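Local coordinates for protein mandelate racemase/muconate lactonizing enzyme (Polaromonas sp., PDB 2OG9) that probably catalyses racemisation or a related isomerisation of a carboxylate substrate, as a mandelate racemase-like member of the enolase superfamily, at residues F65-R70 with A289-G294; S144-V149 with D352-V357; Q165-A170 with R201-D206. One frame throughout, in Å; residues are numbered along the deposited sequence.

Contact 1 (F65-R70 with A289-G294); sequences FSYSKR and APRVGG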
ATOM      1  N   PHE A  65      42.147   5.892   1.281  1.00 16.83           N
ATOM      2  CA  PHE A  65      42.237   5.082   2.484  1.00 19.20           C
ATOM      3  C   PHE A  65      40.888   4.607   2.986  1.00 18.51           C
ATOM      4  O   PHE A  65      39.848   5.120   2.589  1.00 18.49           O
ATOM      5  CB  PHE A  65      42.960   5.864   3.596  1.00 22.01           C
ATOM      6  CG  PHE A  65      42.187   7.045   4.128  1.00 25.14           C
ATOM      7  CD1 PHE A  65      41.303   6.891   5.192  1.00 28.74           C
ATOM      8  CD2 PHE A  65      42.342   8.306   3.565  1.00 27.14           C
ATOM      9  CE1 PHE A  65      40.581   7.975   5.692  1.00 29.52           C
ATOM     10  CE2 PHE A  65      41.625   9.400   4.055  1.00 30.39           C
ATOM     11  CZ  PHE A  65      40.741   9.231   5.125  1.00 30.02           C
ATOM     12  N   SER A  66      40.925   3.584   3.828  1.00 20.20           N
ATOM     13  CA  SER A  66      39.736   3.050   4.473  1.00 20.74           C
ATOM     14  C   SER A  66      40.242   2.829   5.891  1.00 20.17           C
ATOM     15  O   SER A  66      41.412   3.111   6.177  1.00 19.64           O
ATOM     16  CB  SER A  66      39.268   1.737   3.824  1.00 21.93           C
ATOM     17  OG  SER A  66      40.271   0.738   3.855  1.00 27.19           O
ATOM     18  N   TYR A  67      39.396   2.340   6.788  1.00 19.03           N
ATOM     19  CA  TYR A  67      39.837   2.156   8.159  1.00 21.52           C
ATOM     20  C   TYR A  67      38.976   1.148   8.900  1.00 22.04           C
ATOM     21  O   TYR A  67      37.918   0.740   8.423  1.00 20.16           O
ATOM     22  CB  TYR A  67      39.774   3.498   8.897  1.00 23.06           C
ATOM     23  CG  TYR A  67      38.366   3.900   9.280  1.00 26.37           C
ATOM     24  CD1 TYR A  67      37.832   3.546  10.516  1.00 28.19           C
ATOM     25  CD2 TYR A  67      37.548   4.583   8.385  1.00 28.77           C
ATOM     26  CE1 TYR A  67      36.519   3.859  10.853  1.00 32.02           C
ATOM     27  CE2 TYR A  67      36.229   4.902   8.710  1.00 31.21           C
ATOM     28  CZ  TYR A  67      35.722   4.534   9.947  1.00 32.47           C
ATOM     29  OH  TYR A  67      34.419   4.827  10.280  1.00 32.87           O
ATOM     30  N   SER A  68      39.447   0.759  10.076  1.00 21.77           N
ATOM     31  CA  SER A  68      38.727  -0.163  10.935  1.00 23.12           C
ATOM     32  C   SER A  68      38.939   0.281  12.370  1.00 23.02           C
ATOM     33  O   SER A  68      40.074   0.507  12.798  1.00 21.23           O
ATOM     34  CB  SER A  68      39.250  -1.595  10.792  1.00 23.81           C
ATOM     35  OG  SER A  68      39.138  -2.062   9.464  1.00 26.44           O
ATOM     36  N   LYS A  69      37.839   0.437  13.093  1.00 25.11           N
ATOM     37  CA  LYS A  69      37.887   0.787  14.505  1.00 27.77           C
ATOM     38  C   LYS A  69      37.606  -0.570  15.133  1.00 28.92           C
ATOM     39  O   LYS A  69      36.531  -1.136  14.938  1.00 30.27           O
ATOM     40  CB  LYS A  69      36.794   1.800  14.842  1.00 29.34           C
ATOM     41  CG  LYS A  69      37.123   3.214  14.375  1.00 32.12           C
ATOM     42  CD  LYS A  69      35.894   4.114  14.386  1.00 36.04           C
ATOM     43  CE  LYS A  69      36.096   5.330  15.275  1.00 37.71           C
ATOM     44  NZ  LYS A  69      34.972   6.312  15.180  1.00 36.85           N
ATOM     45  N   ARG A  70      38.586  -1.096  15.856  1.00 28.56           N
ATOM     46  CA  ARG A  70      38.498  -2.418  16.468  1.00 29.34           C
ATOM     47  C   ARG A  70      38.830  -3.434  15.371  1.00 27.04           C
ATOM     48  O   ARG A  70      39.485  -3.081  14.396  1.00 27.82           O
ATOM     49  CB  ARG A  70      37.110  -2.667  17.079  1.00 30.37           C
ATOM     50  CG  ARG A  70      36.819  -1.729  18.252  1.00 36.14           C
ATOM     51  CD  ARG A  70      35.514  -2.047  18.966  1.00 41.31           C
ATOM     52  NE  ARG A  70      35.197  -1.040  19.978  1.00 44.75           N
ATOM     53  CZ  ARG A  70      35.916  -0.819  21.076  1.00 47.57           C
ATOM     54  NH1 ARG A  70      37.004  -1.539  21.322  1.00 49.92           N
ATOM     55  NH2 ARG A  70      35.553   0.133  21.928  1.00 48.62           N
ATOM     56  N   ALA A 289      31.976   7.388   3.961  1.00 16.14           N
ATOM     57  CA  ALA A 289      32.580   6.951   2.703  1.00 18.38           C
ATOM     58  C   ALA A 289      33.482   5.715   2.816  1.00 20.01           C
ATOM     59  O   ALA A 289      33.221   4.697   2.178  1.00 19.78           O
ATOM     60  CB  ALA A 289      33.343   8.112   2.051  1.00 18.75           C
ATOM     61  N   PRO A 290      34.554   5.785   3.622  1.00 22.21           N
ATOM     62  CA  PRO A 290      35.444   4.626   3.764  1.00 22.95           C
ATOM     63  C   PRO A 290      34.709   3.359   4.203  1.00 22.53           C
ATOM     64  O   PRO A 290      35.003   2.258   3.742  1.00 23.41           O
ATOM     65  CB  PRO A 290      36.449   5.087   4.820  1.00 22.77           C
ATOM     66  CG  PRO A 290      36.526   6.561   4.592  1.00 25.11           C
ATOM     67  CD  PRO A 290      35.071   6.940   4.380  1.00 23.95           C
ATOM     68  N   ARG A 291      33.743   3.522   5.095  1.00 21.91           N
ATOM     69  CA  ARG A 291      32.992   2.387   5.605  1.00 22.55           C
ATOM     70  C   ARG A 291      32.029   1.744   4.598  1.00 20.16           C
ATOM     71  O   ARG A 291      31.776   0.543   4.669  1.00 19.13           O
ATOM     72  CB  ARG A 291      32.228   2.806   6.866  1.00 24.49           C
ATOM     73  CG  ARG A 291      31.603   1.645   7.616  1.00 31.16           C
ATOM     74  CD  ARG A 291      31.116   2.056   9.002  1.00 35.50           C
ATOM     75  NE  ARG A 291      32.201   2.534   9.856  1.00 38.89           N
ATOM     76  CZ  ARG A 291      32.122   2.615  11.182  1.00 40.65           C
ATOM     77  NH1 ARG A 291      31.008   2.247  11.799  1.00 42.86           N
ATOM     78  NH2 ARG A 291      33.153   3.053  11.892  1.00 41.50           N
ATOM     79  N   VAL A 292      31.502   2.526   3.660  1.00 17.79           N
ATOM     80  CA  VAL A 292      30.559   1.985   2.682  1.00 18.21           C
ATOM     81  C   VAL A 292      31.205   1.525   1.376  1.00 18.24           C
ATOM     82  O   VAL A 292      30.520   1.032   0.482  1.00 15.87           O
ATOM     83  CB  VAL A 292      29.430   3.003   2.347  1.00 19.38           C
ATOM     84  CG1 VAL A 292      28.692   3.395   3.617  1.00 18.52           C
ATOM     85  CG2 VAL A 292      30.005   4.228   1.659  1.00 18.70           C
ATOM     86  N   GLY A 293      32.518   1.689   1.260  1.00 17.35           N
ATOM     87  CA  GLY A 293      33.194   1.252   0.050  1.00 18.46           C
ATOM     88  C   GLY A 293      33.807   2.340  -0.808  1.00 18.63           C
ATOM     89  O   GLY A 293      34.140   2.098  -1.968  1.00 18.48           O
ATOM     90  N   GLY A 294      33.951   3.539  -0.254  1.00 17.52           N
ATOM     91  CA  GLY A 294      34.554   4.615  -1.015  1.00 15.62           C
ATOM     92  C   GLY A 294      33.611   5.703  -1.494  1.00 16.36           C
ATOM     93  O   GLY A 294      32.428   5.743  -1.140  1.00 13.45           O
TER
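P290 lays CB and CG of its ring against strand 61-69. Its CB lies 3.8 Å from Y67 CD2, near the plane of the phenol ring and at its edge, and 3.9 Å from S66 CA. P290 CG reaches the F65 ring obliquely, 4.4 Å from F65 CE1. R291 then turns to the far end of the same tyrosine. Its CG stands anti to the backbone N (chi1 -170°), and NH2 donates to Y67 OH at 2.7 Å, with the oxygen 30° out of the guanidinium plane. R291 NE adds a weak bond to that oxygen at 3.2 Å. D288 also bonds the hydroxyl, so R291 and D288 share the OH of Y67. The edge of the guanidinium meets the methylene chain of K69, CD lying 3.9 Å from R291 NH2. The short helical turn 289-292 then ends at G293 in a Schellman motif. The contact ties an edge strand of the antiparallel sheet of the N-terminal domain to this turn, which follows barrel strand 284-285: strand 46-56 pairs with the backbones of S66 and S68, helix 318-326 covers A289 and P290, and a second subunit approaches K69 and R291.

Contact 2 (S144-V149 with D352-V357); sequences SYRDSV and DGRMLV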
ATOM      1  N   SER A 144      30.849  21.897  -6.454  1.00 19.54           N
ATOM      2  CA  SER A 144      30.417  22.234  -5.102  1.00 20.89           C
ATOM      3  C   SER A 144      29.289  23.252  -5.028  1.00 19.08           C
ATOM      4  O   SER A 144      28.988  23.940  -5.998  1.00 18.02           O
ATOM      5  CB  SER A 144      31.608  22.736  -4.278  1.00 23.21           C
ATOM      6  OG  SER A 144      32.058  23.985  -4.757  1.00 28.44           O
ATOM      7  N   TYR A 145      28.661  23.324  -3.859  1.00 19.43           N
ATOM      8  CA  TYR A 145      27.572  24.259  -3.607  1.00 19.85           C
ATOM      9  C   TYR A 145      28.015  25.306  -2.599  1.00 21.23           C
ATOM     10  O   TYR A 145      27.340  26.321  -2.400  1.00 19.42           O
ATOM     11  CB  TYR A 145      26.364  23.514  -3.042  1.00 20.40           C
ATOM     12  CG  TYR A 145      25.526  22.827  -4.085  1.00 20.27           C
ATOM     13  CD1 TYR A 145      24.502  23.508  -4.737  1.00 23.67           C
ATOM     14  CD2 TYR A 145      25.750  21.489  -4.421  1.00 23.35           C
ATOM     15  CE1 TYR A 145      23.714  22.876  -5.693  1.00 25.72           C
ATOM     16  CE2 TYR A 145      24.967  20.852  -5.381  1.00 26.60           C
ATOM     17  CZ  TYR A 145      23.950  21.555  -6.008  1.00 27.07           C
ATOM     18  OH  TYR A 145      23.155  20.930  -6.939  1.00 32.83           O
ATOM     19  N   ARG A 146      29.154  25.053  -1.961  1.00 20.10           N
ATOM     20  CA  ARG A 146      29.673  25.959  -0.943  1.00 21.22           C
ATOM     21  C   ARG A 146      31.184  25.815  -0.796  1.00 21.47           C
ATOM     22  O   ARG A 146      31.751  24.766  -1.108  1.00 20.31           O
ATOM     23  CB  ARG A 146      28.991  25.651   0.399  1.00 20.37           C
ATOM     24  CG  ARG A 146      29.194  24.206   0.894  1.00 18.09           C
ATOM     25  CD  ARG A 146      28.210  23.852   2.018  1.00 18.95           C
ATOM     26  NE  ARG A 146      26.825  23.901   1.546  1.00 17.82           N
ATOM     27  CZ  ARG A 146      26.236  22.944   0.830  1.00 19.58           C
ATOM     28  NH1 ARG A 146      26.901  21.838   0.505  1.00 18.05           N
ATOM     29  NH2 ARG A 146      24.988  23.103   0.413  1.00 17.78           N
ATOM     30  N   ASP A 147      31.835  26.864  -0.307  1.00 21.94           N
ATOM     31  CA  ASP A 147      33.281  26.819  -0.124  1.00 24.03           C
ATOM     32  C   ASP A 147      33.681  26.519   1.318  1.00 21.33           C
ATOM     33  O   ASP A 147      34.863  26.451   1.639  1.00 19.28           O
ATOM     34  CB  ASP A 147      33.910  28.128  -0.605  1.00 29.17           C
ATOM     35  CG  ASP A 147      33.695  28.356  -2.091  1.00 34.27           C
ATOM     36  OD1 ASP A 147      33.828  27.383  -2.867  1.00 38.38           O
ATOM     37  OD2 ASP A 147      33.395  29.503  -2.488  1.00 40.37           O
ATOM     38  N   SER A 148      32.690  26.332   2.182  1.00 18.55           N
ATOM     39  CA  SER A 148      32.939  26.003   3.585  1.00 19.40           C
ATOM     40  C   SER A 148      31.710  25.245   4.084  1.00 17.97           C
ATOM     41  O   SER A 148      30.614  25.455   3.578  1.00 18.61           O
ATOM     42  CB  SER A 148      33.167  27.269   4.419  1.00 20.37           C
ATOM     43  OG  SER A 148      31.990  28.041   4.514  1.00 20.37           O
ATOM     44  N   VAL A 149      31.902  24.378   5.075  1.00 18.10           N
ATOM     45  CA  VAL A 149      30.825  23.547   5.609  1.00 19.07           C
ATOM     46  C   VAL A 149      30.629  23.692   7.122  1.00 19.04           C
ATOM     47  O   VAL A 149      31.602  23.744   7.877  1.00 18.33           O
ATOM     48  CB  VAL A 149      31.113  22.056   5.291  1.00 18.31           C
ATOM     49  CG1 VAL A 149      30.005  21.173   5.845  1.00 20.79           C
ATOM     50  CG2 VAL A 149      31.242  21.862   3.779  1.00 18.71           C
ATOM     51  N   ASP A 352      34.598  30.874  12.027  1.00 31.25           N
ATOM     52  CA  ASP A 352      33.219  31.321  12.093  1.00 30.41           C
ATOM     53  C   ASP A 352      32.191  30.194  12.025  1.00 28.02           C
ATOM     54  O   ASP A 352      31.155  30.331  11.376  1.00 27.01           O
ATOM     55  CB  ASP A 352      32.959  32.343  10.986  1.00 34.06           C
ATOM     56  CG  ASP A 352      33.829  33.578  11.130  1.00 37.34           C
ATOM     57  OD1 ASP A 352      33.940  34.081  12.266  1.00 37.01           O
ATOM     58  OD2 ASP A 352      34.396  34.041  10.116  1.00 39.95           O
ATOM     59  N   GLY A 353      32.487  29.085  12.698  1.00 24.80           N
ATOM     60  CA  GLY A 353      31.567  27.956  12.737  1.00 25.27           C
ATOM     61  C   GLY A 353      31.549  27.015  11.543  1.00 24.36           C
ATOM     62  O   GLY A 353      30.698  26.118  11.473  1.00 24.11           O
ATOM     63  N   ARG A 354      32.479  27.192  10.613  1.00 22.23           N
ATOM     64  CA  ARG A 354      32.527  26.339   9.426  1.00 22.31           C
ATOM     65  C   ARG A 354      33.958  25.903   9.103  1.00 23.89           C
ATOM     66  O   ARG A 354      34.915  26.611   9.415  1.00 22.82           O
ATOM     67  CB  ARG A 354      31.953  27.093   8.216  1.00 21.11           C
ATOM     68  CG  ARG A 354      30.590  27.747   8.447  1.00 21.76           C
ATOM     69  CD  ARG A 354      30.157  28.604   7.257  1.00 23.29           C
ATOM     70  NE  ARG A 354      29.742  27.818   6.092  1.00 22.30           N
ATOM     71  CZ  ARG A 354      28.518  27.322   5.913  1.00 25.62           C
ATOM     72  NH1 ARG A 354      27.577  27.529   6.825  1.00 23.04           N
ATOM     73  NH2 ARG A 354      28.228  26.629   4.813  1.00 20.76           N
HETATM   74  N   MSE A 355      34.114  24.731   8.491  1.00 22.96           N
HETATM   75  CA  MSE A 355      35.450  24.296   8.110  1.00 21.90           C
HETATM   76  C   MSE A 355      35.592  24.605   6.632  1.00 21.02           C
HETATM   77  O   MSE A 355      34.663  24.382   5.853  1.00 19.09           O
HETATM   78  CB  MSE A 355      35.670  22.800   8.382  1.00 25.84           C
HETATM   79  CG  MSE A 355      34.718  21.836   7.709  1.00 25.89           C
HETATM   80 SE   MSE A 355      35.384  19.995   7.892  1.00 33.57          SE
HETATM   81  CE  MSE A 355      35.309  19.822   9.836  1.00 22.82           C
ATOM     82  N   LEU A 356      36.745  25.141   6.250  1.00 20.31           N
ATOM     83  CA  LEU A 356      36.988  25.506   4.864  1.00 20.59           C
ATOM     84  C   LEU A 356      37.258  24.281   4.007  1.00 20.10           C
ATOM     85  O   LEU A 356      37.960  23.359   4.418  1.00 18.32           O
ATOM     86  CB  LEU A 356      38.187  26.461   4.753  1.00 21.94           C
ATOM     87  CG  LEU A 356      38.144  27.776   5.540  1.00 27.14           C
ATOM     88  CD1 LEU A 356      39.400  28.596   5.235  1.00 26.30           C
ATOM     89  CD2 LEU A 356      36.900  28.563   5.174  1.00 29.36           C
ATOM     90  N   VAL A 357      36.688  24.275   2.812  1.00 19.20           N
ATOM     91  CA  VAL A 357      36.912  23.173   1.897  1.00 19.77           C
ATOM     92  C   VAL A 357      38.291  23.428   1.303  1.00 19.31           C
ATOM     93  O   VAL A 357      38.547  24.509   0.790  1.00 18.21           O
ATOM     94  CB  VAL A 357      35.866  23.172   0.772  1.00 19.16           C
ATOM     95  CG1 VAL A 357      36.188  22.081  -0.232  1.00 20.03           C
ATOM     96  CG2 VAL A 357      34.476  22.961   1.364  1.00 20.66           C
TER
HETATM   97  O   HOH W   1      37.168  26.551   0.064  1.00 26.43           O
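R354 grips S148 side-on with two nitrogens. NE donates to S148 OG at 2.8 Å, the oxygen lying in the guanidinium plane, while NH2 donates to S148 O at 2.9 Å from above the carbonyl plane. S148 OG is placed for this by a first torsion of 68°, between the backbone N and the carbonyl carbon. Next to the grip the backbones form an antiparallel ladder: V149 and M355 (a selenomethionine) form a hydrogen-bonded pair, V149 N to M355 O at 2.9 Å and M355 N to V149 O at 2.8 Å, and S148 faces L356 in a non-hydrogen-bonded pair. Beyond the strand end, V357 N donates to D147 O at 3.1 Å, and a water bridges that oxygen to V357 O. V149 CG2 and V357 CG2 touch at 4.2 Å. R146 NE lies 4.5 Å from R354 NH2; E331 forms salt bridges with both arginines and would probably ease their repulsion. An alanine at R354 would probably leave S148 OG and S148 O without these donors and E331 with only R146 of the two arginines. Strand 148-152 runs parallel to 333-335, consistent with the first and last strands of the enolase-type barrel, and 354-356 adds an antiparallel strand, itself paired with 350-351; helix 318-326 packs on M355 and V357, and S144 and Y145 meet a third subunit.

Contact 3 (Q165-A170 with R201-D206); sequences QLMVNA and RKHLGD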
ATOM      1  N   GLN A 165      34.451  20.261  33.131  1.00 48.82           N
ATOM      2  CA  GLN A 165      35.594  20.203  32.223  1.00 48.28           C
ATOM      3  C   GLN A 165      35.099  20.296  30.783  1.00 48.39           C
ATOM      4  O   GLN A 165      35.628  21.061  29.973  1.00 47.54           O
ATOM      5  CB  GLN A 165      36.359  18.890  32.398  1.00 49.66           C
ATOM      6  CG  GLN A 165      37.223  18.816  33.641  1.00 51.64           C
ATOM      7  CD  GLN A 165      38.047  17.544  33.687  1.00 53.41           C
ATOM      8  OE1 GLN A 165      38.721  17.192  32.716  1.00 53.81           O
ATOM      9  NE2 GLN A 165      38.002  16.849  34.818  1.00 53.77           N
ATOM     10  N   LEU A 166      34.080  19.500  30.472  1.00 47.50           N
ATOM     11  CA  LEU A 166      33.501  19.484  29.138  1.00 47.06           C
ATOM     12  C   LEU A 166      32.927  20.863  28.825  1.00 47.07           C
ATOM     13  O   LEU A 166      32.881  21.277  27.667  1.00 47.22           O
ATOM     14  CB  LEU A 166      32.411  18.409  29.063  1.00 47.52           C
ATOM     15  CG  LEU A 166      31.788  18.068  27.706  1.00 47.88           C
ATOM     16  CD1 LEU A 166      31.107  16.712  27.792  1.00 48.14           C
ATOM     17  CD2 LEU A 166      30.800  19.148  27.294  1.00 48.53           C
HETATM   18  N   MSE A 167      32.507  21.577  29.867  1.00 47.02           N
HETATM   19  CA  MSE A 167      31.942  22.913  29.708  1.00 47.71           C
HETATM   20  C   MSE A 167      32.976  23.949  29.279  1.00 47.27           C
HETATM   21  O   MSE A 167      32.689  24.804  28.438  1.00 47.03           O
HETATM   22  CB  MSE A 167      31.274  23.358  31.010  1.00 49.29           C
HETATM   23  CG  MSE A 167      29.935  22.688  31.255  1.00 50.35           C
HETATM   24 SE   MSE A 167      29.254  23.011  33.023  1.00 65.71          SE
HETATM   25  CE  MSE A 167      28.451  24.736  32.761  1.00 50.07           C
ATOM     26  N   VAL A 168      34.172  23.881  29.856  1.00 47.54           N
ATOM     27  CA  VAL A 168      35.233  24.820  29.501  1.00 46.89           C
ATOM     28  C   VAL A 168      35.872  24.400  28.177  1.00 46.60           C
ATOM     29  O   VAL A 168      36.360  25.240  27.420  1.00 46.52           O
ATOM     30  CB  VAL A 168      36.323  24.909  30.612  1.00 47.26           C
ATOM     31  CG1 VAL A 168      35.720  25.482  31.888  1.00 45.55           C
ATOM     32  CG2 VAL A 168      36.921  23.540  30.882  1.00 46.20           C
ATOM     33  N   ASN A 169      35.859  23.098  27.901  1.00 46.09           N
ATOM     34  CA  ASN A 169      36.412  22.562  26.657  1.00 46.07           C
ATOM     35  C   ASN A 169      35.524  22.988  25.483  1.00 45.96           C
ATOM     36  O   ASN A 169      36.013  23.417  24.435  1.00 44.73           O
ATOM     37  CB  ASN A 169      36.471  21.031  26.718  1.00 47.01           C
ATOM     38  CG  ASN A 169      37.651  20.518  27.528  1.00 48.80           C
ATOM     39  OD1 ASN A 169      38.053  21.124  28.521  1.00 50.26           O
ATOM     40  ND2 ASN A 169      38.202  19.383  27.111  1.00 49.09           N
ATOM     41  N   ALA A 170      34.215  22.861  25.672  1.00 45.06           N
ATOM     42  CA  ALA A 170      33.253  23.233  24.645  1.00 44.61           C
ATOM     43  C   ALA A 170      33.364  24.725  24.360  1.00 44.25           C
ATOM     44  O   ALA A 170      33.483  25.137  23.209  1.00 42.91           O
ATOM     45  CB  ALA A 170      31.843  22.887  25.102  1.00 43.67           C
ATOM     46  N   ARG A 201      24.049  23.417  27.961  1.00 40.74           N
ATOM     47  CA  ARG A 201      23.198  24.426  27.342  1.00 42.23           C
ATOM     48  C   ARG A 201      23.213  25.746  28.108  1.00 43.59           C
ATOM     49  O   ARG A 201      23.277  26.816  27.502  1.00 43.14           O
ATOM     50  CB  ARG A 201      21.759  23.908  27.224  1.00 41.10           C
ATOM     51  CG  ARG A 201      20.721  24.986  26.915  1.00 41.94           C
ATOM     52  CD  ARG A 201      21.064  25.795  25.668  1.00 42.92           C
ATOM     53  NE  ARG A 201      21.051  24.997  24.443  1.00 43.18           N
ATOM     54  CZ  ARG A 201      19.954  24.502  23.879  1.00 44.14           C
ATOM     55  NH1 ARG A 201      18.765  24.720  24.429  1.00 43.30           N
ATOM     56  NH2 ARG A 201      20.045  23.798  22.756  1.00 42.64           N
ATOM     57  N   LYS A 202      23.154  25.676  29.435  1.00 44.99           N
ATOM     58  CA  LYS A 202      23.156  26.896  30.237  1.00 46.24           C
ATOM     59  C   LYS A 202      24.493  27.619  30.143  1.00 46.41           C
ATOM     60  O   LYS A 202      24.544  28.848  30.171  1.00 46.21           O
ATOM     61  CB  LYS A 202      22.848  26.588  31.706  1.00 47.32           C
ATOM     62  CG  LYS A 202      22.745  27.846  32.564  1.00 48.59           C
ATOM     63  CD  LYS A 202      22.436  27.541  34.023  1.00 49.84           C
ATOM     64  CE  LYS A 202      22.371  28.829  34.840  1.00 50.00           C
ATOM     65  NZ  LYS A 202      22.110  28.580  36.290  1.00 51.13           N
ATOM     66  N   HIS A 203      25.572  26.853  30.024  1.00 46.81           N
ATOM     67  CA  HIS A 203      26.911  27.424  29.933  1.00 47.61           C
ATOM     68  C   HIS A 203      27.192  28.117  28.600  1.00 47.45           C
ATOM     69  O   HIS A 203      27.597  29.280  28.570  1.00 46.91           O
ATOM     70  CB  HIS A 203      27.957  26.334  30.159  1.00 48.49           C
ATOM     71  CG  HIS A 203      29.362  26.847  30.225  1.00 50.29           C
ATOM     72  ND1 HIS A 203      29.758  27.819  31.121  1.00 50.71           N
ATOM     73  CD2 HIS A 203      30.468  26.514  29.519  1.00 50.72           C
ATOM     74  CE1 HIS A 203      31.047  28.060  30.962  1.00 51.07           C
ATOM     75  NE2 HIS A 203      31.503  27.282  29.998  1.00 50.86           N
ATOM     76  N   LEU A 204      26.975  27.402  27.500  1.00 46.87           N
ATOM     77  CA  LEU A 204      27.230  27.949  26.171  1.00 46.04           C
ATOM     78  C   LEU A 204      26.179  28.941  25.695  1.00 45.75           C
ATOM     79  O   LEU A 204      26.495  29.891  24.979  1.00 45.79           O
ATOM     80  CB  LEU A 204      27.353  26.815  25.153  1.00 45.70           C
ATOM     81  CG  LEU A 204      28.467  25.804  25.428  1.00 46.05           C
ATOM     82  CD1 LEU A 204      28.458  24.731  24.354  1.00 46.25           C
ATOM     83  CD2 LEU A 204      29.812  26.518  25.467  1.00 44.93           C
ATOM     84  N   GLY A 205      24.930  28.718  26.086  1.00 45.47           N
ATOM     85  CA  GLY A 205      23.865  29.612  25.670  1.00 45.30           C
ATOM     86  C   GLY A 205      22.994  28.995  24.592  1.00 45.09           C
ATOM     87  O   GLY A 205      23.383  28.022  23.948  1.00 44.41           O
ATOM     88  N   ASP A 206      21.816  29.573  24.390  1.00 45.34           N
ATOM     89  CA  ASP A 206      20.862  29.084  23.400  1.00 45.44           C
ATOM     90  C   ASP A 206      21.294  29.319  21.954  1.00 44.23           C
ATOM     91  O   ASP A 206      20.688  28.780  21.029  1.00 44.90           O
ATOM     92  CB  ASP A 206      19.497  29.738  23.634  1.00 47.56           C
ATOM     93  CG  ASP A 206      18.886  29.349  24.965  1.00 50.14           C
ATOM     94  OD1 ASP A 206      19.594  29.433  25.993  1.00 51.91           O
ATOM     95  OD2 ASP A 206      17.697  28.966  24.986  1.00 51.71           O
TER
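H203 and M167 meet first by van der Waals contact. The M167 side chain, a selenomethionine, crosses the imidazole obliquely. Its methyl CE is modelled 3.1 Å from H203 CB, a spacing short enough for the exact placement of the methyl to be doubtful, while M167 CB lies 3.6 Å from H203 CD2. The first torsion of H203 sets CG anti to the backbone N (chi1 -174°). The other apolar pair is A170 with L204: A170 points at the neighbouring helix, and its CB rests 3.9 Å from L204 CD1. L204 and A170 both also touch I181 of strand 181-184, so they pack down towards the sheet, whereas H203 lies at the exposed surface.

The polar approach is of another sort. M167 O meets the edge of the H203 ring near its plane, 3.0 Å from CD2. H203 NE2 is 3.2 Å from the same oxygen, but the angle is too poor for a hydrogen bond. S171 OG bonds M167 O within its own helix. The third kind is selenium with an aromatic ring: M167 SE stands 5.2 Å from the H203 ring centre, in an oblique position.

These are adjacent helices of the barrel's outer layer, in the order helix 163-175, strand 181-184, helix 190-204. With no hydrogen bond or salt bridge joining the two segments, their association here is mostly van der Waals packing; the ring edge near M167 O is a close approach and not a hydrogen bond.

From the N terminus, the first contact segment met is on strand 61-69, the third strand of the chain; contact 1 closes a long loop when the chain returns at 289-294, just after strand 284-285. Contact 2 begins at 144-149, inside that loop, and closes only at 352-357, beyond it, so contacts 1 and 2 cross. Contact 3, between helices 163-175 and 190-204, is a short closure nested inside both loops. Contact 1 joins the N-terminal sheet to the barrel, contact 2 pairs strand 148-152, at the start of the barrel, with strand 354-356, which follows its last strands, and contact 3 links neighbouring outer helices. None touches another: the nearest atoms of contacts 2 and 3 are about 11 Å apart.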